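Local coordinates for stage III sporulation protein AF (Bacillus subtilis, PDB 6DCS) that is a component of a channel essential for sporulation, seen here as the ring-building-motif domain of a longer membrane protein, at residues A[29-34]-A[96-101]; A[21-26]-A[104-109]. One frame throughout, in Å; residues are numbered along the deposited sequence.

In the fold
Contact 2 joins helix 11-30 to helix 81-106; contact 1, its centre about 11 Å away, joins the end of the first helix, and the loop that follows it, to the second. Along the chain, contact 1 is nested inside the loop that contact 2 closes. As the numbers rise on one helix they fall on the other (L23 opposite W106, K26 opposite I105, R30 opposite Q101): the helices run in opposing senses, though steeply inclined and not antiparallel. The contacts meet where R30 CB packs on I105 CD1 at 3.5 Å. With the mixed sheet 37-45, 55-63, 113-116, the helices give the helix-strand-strand-helix-strand order of a ring-building motif, and the contacts tie its two helices together.

Contact 1 of 2, residues A[29-34]-A[96-101]; sequences ERFSHD and KQIQTQ
The F31 ring and the Q101 carboxamide meet as two nearly aligned flat groups, their planes only 14° apart, with the amide placed obliquely at the CZ end of the ring. The carboxamide carbon Q101 CD lies 3.4 Å from F31 CZ. Both branches, Q101 OE1 and Q101 NE2 alike, come to 3.3 Å from F31 CZ; NE2 also reaches CE2, and OE1 lies on the CE1 side. The side chains approach from opposite directions. F31 carries its CG beside the backbone N and anti to the carbonyl carbon (chi1 -60°), which aims the ring at helix 81-106; Q101, extended beyond CG (chi2 -168°), reaches out to meet it. I98, one turn earlier, adds its CG2 branch at 4.0 Å from F31 CZ, again obliquely to the ring. R30 contributes little more than its CB, 4.2 Å from Q101 NE2. Its guanidinium leads away from 96-101 and makes a salt bridge to its neighbour, R30 NH1 to E29 OE1 at 3.1 Å, with E29 CB in plane at the guanidinium edge. M62 of strand 55-63 touches both F31 and I98, so the loop after the first helix and helix 81-106 meet on one sheet residue. With no hydrogen bond between 29-34 and 96-101, the contact rests on dispersion and on a polar amide laid obliquely against the ring, so it probably fixes the amide less firmly than a hydrogen bond would.

Contact 2 of 2, residues A[21-26]-A[104-109]; sequences VQLKKK and DIWEIG
The C-terminal turn of helix 81-106 packs against helix 11-30 through W106 and I105, forming part of the helix pair of the ring-building motif. Just beyond W106 the helix closes in a Schellman motif, with E107 at positive phi (49°) and its N bonded back to D104 O at 3.1 Å. The indole of W106 meets L23 twice. W106 NE1 donates a hydrogen bond to the backbone carbonyl L23 O at 3.1 Å; its N-H...O angle of 139° makes it bent, and the acceptor lies somewhat out of the indole plane. The second meeting is a CH-pi contact: L23 CD2 stands over one ring face, 3.5 Å from the centroid of the five-membered ring and 14° off its normal. The side chains cross at about a right angle; one methyl covers the pyrrole part, and the backbone of the same residue takes the N-H. At the ring edge, K26 CB comes to 4.3 Å from W106 NE1. With a phenylalanine here the N-H to L23 O is gone, and the smaller ring would probably fill less of the space between L23 and strand 55-63, so that L23 CD2 packs less closely. Next to the tryptophan, I105 points toward 21-26, and its CG2, lying opposite the backbone N, is the branch that touches the lysine: I105 CG2 is 3.9 Å from K26 O and 4.2 Å from K26 CG. Of the K26 side chain, the aliphatic base takes part; its end leads away. Toward the sheet, W106 also touches I58 and V60 of strand 55-63, and L23 touches L43 of strand 37-45. The indole thus sits between helix 11-30 and the sheet, with A27 of that helix against it as well.

Contact 1 of 2, residues A[29-34]-A[96-101]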
loop_
_atom_site.group_PDB
_atom_site.type_symbol
_atom_site.label_atom_id
_atom_site.label_comp_id
_atom_site.label_asym_id
_atom_site.label_seq_id
_atom_site.Cartn_x
_atom_site.Cartn_y
_atom_site.Cartn_z
ATOM N N GLU A 29 3.732 2.650 12.534
ATOM C CA GLU A 29 3.824 3.741 13.495
ATOM C C GLU A 29 2.843 4.872 13.169
ATOM O O GLU A 29 2.110 5.329 14.054
ATOM C CB GLU A 29 5.258 4.247 13.544
ATOM C CG GLU A 29 6.140 3.420 14.467
ATOM C CD GLU A 29 7.396 4.178 14.877
ATOM O OE1 GLU A 29 8.026 4.798 13.981
ATOM O OE2 GLU A 29 7.727 4.188 16.097
ATOM N N ARG A 30 2.775 5.313 11.906
ATOM C CA ARG A 30 1.850 6.395 11.560
ATOM C C ARG A 30 0.407 5.930 11.349
ATOM O O ARG A 30 -0.517 6.742 11.464
ATOM C CB ARG A 30 2.334 7.131 10.313
ATOM C CG ARG A 30 3.336 8.285 10.592
ATOM C CD ARG A 30 4.449 7.904 11.580
ATOM N NE ARG A 30 5.615 8.799 11.516
ATOM C CZ ARG A 30 6.814 8.536 12.048
ATOM N NH1 ARG A 30 7.017 7.396 12.703
ATOM N NH2 ARG A 30 7.819 9.412 11.922
ATOM N N PHE A 31 0.184 4.662 11.013
ATOM C CA PHE A 31 -1.173 4.110 10.904
ATOM C C PHE A 31 -1.322 2.951 11.887
ATOM O O PHE A 31 -1.546 1.807 11.481
ATOM C CB PHE A 31 -1.516 3.618 9.496
ATOM C CG PHE A 31 -1.446 4.657 8.415
ATOM C CD1 PHE A 31 -2.601 5.076 7.774
ATOM C CD2 PHE A 31 -0.228 5.119 7.951
ATOM C CE1 PHE A 31 -2.540 5.995 6.740
ATOM C CE2 PHE A 31 -0.166 6.034 6.923
ATOM C CZ PHE A 31 -1.316 6.472 6.318
ATOM N N SER A 32 -1.184 3.238 13.177
ATOM C CA SER A 32 -1.584 2.287 14.208
ATOM C C SER A 32 -3.022 2.559 14.627
ATOM O O SER A 32 -3.897 1.700 14.477
ATOM C CB SER A 32 -0.644 2.391 15.417
ATOM O OG SER A 32 -0.545 1.167 16.123
ATOM N N HIS A 33 -3.273 3.787 15.078
ATOM C CA HIS A 33 -4.499 4.186 15.760
ATOM C C HIS A 33 -5.274 5.119 14.821
ATOM O O HIS A 33 -5.568 6.282 15.163
ATOM C CB HIS A 33 -4.140 4.885 17.052
ATOM C CG HIS A 33 -2.853 5.666 16.955
ATOM N ND1 HIS A 33 -1.607 5.067 16.925
ATOM C CD2 HIS A 33 -2.624 6.998 16.821
ATOM C CE1 HIS A 33 -0.671 5.994 16.805
ATOM N NE2 HIS A 33 -1.262 7.176 16.744
ATOM N N ASP A 34 -5.597 4.587 13.636
ATOM C CA ASP A 34 -6.014 5.418 12.505
ATOM C C ASP A 34 -7.179 4.742 11.796
ATOM O O ASP A 34 -7.515 3.592 12.085
ATOM C CB ASP A 34 -4.860 5.661 11.507
ATOM C CG ASP A 34 -3.892 6.764 11.956
ATOM O OD1 ASP A 34 -3.582 7.629 11.114
ATOM O OD2 ASP A 34 -3.448 6.768 13.123
ATOM N N LYS A 96 -4.534 9.044 -2.760
ATOM C CA LYS A 96 -3.317 9.799 -2.994
ATOM C C LYS A 96 -2.722 10.326 -1.682
ATOM O O LYS A 96 -1.524 10.611 -1.614
ATOM C CB LYS A 96 -3.616 10.941 -3.963
ATOM C CG LYS A 96 -2.415 11.458 -4.714
ATOM C CD LYS A 96 -2.860 12.121 -6.024
ATOM C CE LYS A 96 -2.603 11.239 -7.275
ATOM N NZ LYS A 96 -3.681 11.512 -8.277
ATOM N N GLN A 97 -3.514 10.460 -0.625
ATOM C CA GLN A 97 -2.913 10.993 0.595
ATOM C C GLN A 97 -2.138 9.941 1.371
ATOM O O GLN A 97 -1.048 10.244 1.867
ATOM C CB GLN A 97 -3.961 11.629 1.504
ATOM C CG GLN A 97 -3.350 12.345 2.737
ATOM C CD GLN A 97 -4.092 12.054 4.054
ATOM O OE1 GLN A 97 -4.807 11.046 4.186
ATOM N NE2 GLN A 97 -3.973 12.980 5.012
ATOM N N ILE A 98 -2.672 8.724 1.504
ATOM C CA ILE A 98 -1.865 7.605 2.004
ATOM C C ILE A 98 -0.578 7.437 1.188
ATOM O O ILE A 98 0.487 7.174 1.749
ATOM C CB ILE A 98 -2.681 6.307 1.999
ATOM C CG1 ILE A 98 -3.928 6.492 2.841
ATOM C CG2 ILE A 98 -1.847 5.176 2.557
ATOM C CD1 ILE A 98 -5.076 5.632 2.337
ATOM N N GLN A 99 -0.649 7.584 -0.135
ATOM C CA GLN A 99 0.572 7.566 -0.940
ATOM C C GLN A 99 1.643 8.556 -0.479
ATOM O O GLN A 99 2.792 8.182 -0.210
ATOM C CB GLN A 99 0.264 7.863 -2.407
ATOM C CG GLN A 99 1.453 7.540 -3.303
ATOM C CD GLN A 99 1.310 8.017 -4.735
ATOM O OE1 GLN A 99 1.117 9.221 -4.979
ATOM N NE2 GLN A 99 1.433 7.091 -5.689
ATOM N N THR A 100 1.284 9.840 -0.438
ATOM C CA THR A 100 2.202 10.874 0.018
ATOM C C THR A 100 2.654 10.638 1.466
ATOM O O THR A 100 3.836 10.781 1.796
ATOM C CB THR A 100 1.495 12.207 -0.132
ATOM O OG1 THR A 100 0.190 12.028 0.409
ATOM C CG2 THR A 100 1.332 12.587 -1.578
ATOM N N GLN A 101 1.725 10.274 2.346
ATOM C CA GLN A 101 2.099 9.997 3.724
ATOM C C GLN A 101 3.212 8.965 3.780
ATOM O O GLN A 101 4.220 9.157 4.472
ATOM C CB GLN A 101 0.884 9.516 4.516
ATOM C CG GLN A 101 0.387 10.459 5.601
ATOM C CD GLN A 101 -0.632 9.799 6.545
ATOM O OE1 GLN A 101 -1.841 9.757 6.257
ATOM N NE2 GLN A 101 -0.146 9.296 7.684
#

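Contact 2 of 2, residues A[21-26]-A[104-109]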
loop_
_atom_site.group_PDB
_atom_site.type_symbol
_atom_site.label_atom_id
_atom_site.label_comp_id
_atom_site.label_asym_id
_atom_site.label_seq_id
_atom_site.Cartn_x
_atom_site.Cartn_y
_atom_site.Cartn_z
ATOM N N VAL A 21 10.041 -5.986 6.497
ATOM C CA VAL A 21 9.434 -5.878 7.829
ATOM C C VAL A 21 9.779 -4.532 8.473
ATOM O O VAL A 21 8.946 -3.934 9.169
ATOM C CB VAL A 21 9.823 -7.054 8.751
ATOM C CG1 VAL A 21 9.365 -8.390 8.159
ATOM C CG2 VAL A 21 11.310 -7.044 9.077
ATOM N N GLN A 22 11.001 -4.030 8.248
ATOM C CA GLN A 22 11.370 -2.733 8.804
ATOM C C GLN A 22 10.530 -1.637 8.182
ATOM O O GLN A 22 10.097 -0.705 8.865
ATOM C CB GLN A 22 12.867 -2.450 8.605
ATOM C CG GLN A 22 13.780 -2.947 9.760
ATOM C CD GLN A 22 15.199 -3.307 9.289
ATOM O OE1 GLN A 22 15.723 -2.712 8.338
ATOM N NE2 GLN A 22 15.830 -4.283 9.960
ATOM N N LEU A 23 10.266 -1.746 6.887
ATOM C CA LEU A 23 9.311 -0.846 6.253
ATOM C C LEU A 23 7.909 -1.021 6.799
ATOM O O LEU A 23 7.169 -0.044 6.907
ATOM C CB LEU A 23 9.262 -1.098 4.754
ATOM C CG LEU A 23 10.355 -0.512 3.882
ATOM C CD1 LEU A 23 10.099 -0.917 2.420
ATOM C CD2 LEU A 23 10.422 1.006 4.093
ATOM N N LYS A 24 7.497 -2.258 7.065
ATOM C CA LYS A 24 6.165 -2.447 7.606
ATOM C C LYS A 24 6.055 -1.756 8.950
ATOM O O LYS A 24 5.170 -0.915 9.148
ATOM C CB LYS A 24 5.832 -3.934 7.727
ATOM C CG LYS A 24 4.410 -4.155 8.204
ATOM C CD LYS A 24 3.845 -5.521 7.800
ATOM C CE LYS A 24 4.496 -6.685 8.560
ATOM N NZ LYS A 24 3.806 -7.987 8.266
ATOM N N LYS A 25 6.984 -2.062 9.868
ATOM C CA LYS A 25 6.951 -1.460 11.194
ATOM C C LYS A 25 6.823 0.053 11.089
ATOM O O LYS A 25 5.862 0.636 11.602
ATOM C CB LYS A 25 8.191 -1.863 12.012
ATOM C CG LYS A 25 7.906 -2.976 13.040
ATOM C CD LYS A 25 9.112 -3.906 13.311
ATOM C CE LYS A 25 8.716 -5.402 13.272
ATOM N NZ LYS A 25 9.865 -6.345 13.472
ATOM N N LYS A 26 7.749 0.692 10.369
ATOM C CA LYS A 26 7.756 2.146 10.266
ATOM C C LYS A 26 6.426 2.678 9.747
ATOM O O LYS A 26 5.960 3.734 10.185
ATOM C CB LYS A 26 8.883 2.607 9.363
ATOM C CG LYS A 26 9.524 3.905 9.736
ATOM C CD LYS A 26 10.467 3.765 10.927
ATOM C CE LYS A 26 11.356 5.009 11.141
ATOM N NZ LYS A 26 12.413 4.744 12.184
ATOM N N ASP A 104 6.565 10.339 2.357
ATOM C CA ASP A 104 7.271 11.083 3.388
ATOM C C ASP A 104 7.871 10.142 4.434
ATOM O O ASP A 104 9.067 10.203 4.728
ATOM C CB ASP A 104 6.311 12.093 4.035
ATOM C CG ASP A 104 5.989 13.278 3.115
ATOM O OD1 ASP A 104 6.732 13.479 2.117
ATOM O OD2 ASP A 104 4.978 13.990 3.362
ATOM N N ILE A 105 7.048 9.267 5.017
ATOM C CA ILE A 105 7.519 8.415 6.112
ATOM C C ILE A 105 8.773 7.648 5.706
ATOM O O ILE A 105 9.760 7.589 6.454
ATOM C CB ILE A 105 6.419 7.428 6.526
ATOM C CG1 ILE A 105 5.220 8.157 7.091
ATOM C CG2 ILE A 105 6.976 6.425 7.542
ATOM C CD1 ILE A 105 4.004 7.264 7.238
ATOM N N TRP A 106 8.735 7.012 4.524
ATOM C CA TRP A 106 9.791 6.118 4.120
ATOM C C TRP A 106 10.944 6.832 3.437
ATOM O O TRP A 106 11.973 6.192 3.161
ATOM C CB TRP A 106 9.220 5.088 3.172
ATOM C CG TRP A 106 8.393 4.066 3.808
ATOM C CD1 TRP A 106 8.465 3.618 5.103
ATOM C CD2 TRP A 106 7.355 3.324 3.176
ATOM N NE1 TRP A 106 7.521 2.630 5.301
ATOM C CE2 TRP A 106 6.834 2.432 4.128
ATOM C CE3 TRP A 106 6.798 3.349 1.902
ATOM C CZ2 TRP A 106 5.787 1.559 3.838
ATOM C CZ3 TRP A 106 5.766 2.477 1.615
ATOM C CH2 TRP A 106 5.269 1.601 2.578
ATOM N N GLU A 107 10.787 8.118 3.154
ATOM C CA GLU A 107 11.743 8.897 2.373
ATOM C C GLU A 107 12.090 8.153 1.088
ATOM O O GLU A 107 13.226 7.753 0.839
ATOM C CB GLU A 107 12.978 9.245 3.194
ATOM C CG GLU A 107 12.626 9.929 4.501
ATOM C CD GLU A 107 13.760 10.779 5.036
ATOM O OE1 GLU A 107 13.724 12.008 4.768
ATOM O OE2 GLU A 107 14.672 10.233 5.715
ATOM N N ILE A 108 11.050 7.969 0.281
ATOM C CA ILE A 108 11.104 7.269 -0.995
ATOM C C ILE A 108 10.101 7.912 -1.941
ATOM O O ILE A 108 8.959 8.189 -1.537
ATOM C CB ILE A 108 10.787 5.767 -0.835
ATOM C CG1 ILE A 108 11.936 5.035 -0.172
ATOM C CG2 ILE A 108 10.491 5.138 -2.160
ATOM C CD1 ILE A 108 11.489 3.796 0.576
ATOM N N GLY A 109 10.503 8.111 -3.179
ATOM C CA GLY A 109 9.644 8.808 -4.126
ATOM C C GLY A 109 8.356 8.055 -4.374
ATOM O O GLY A 109 8.331 6.825 -4.491
#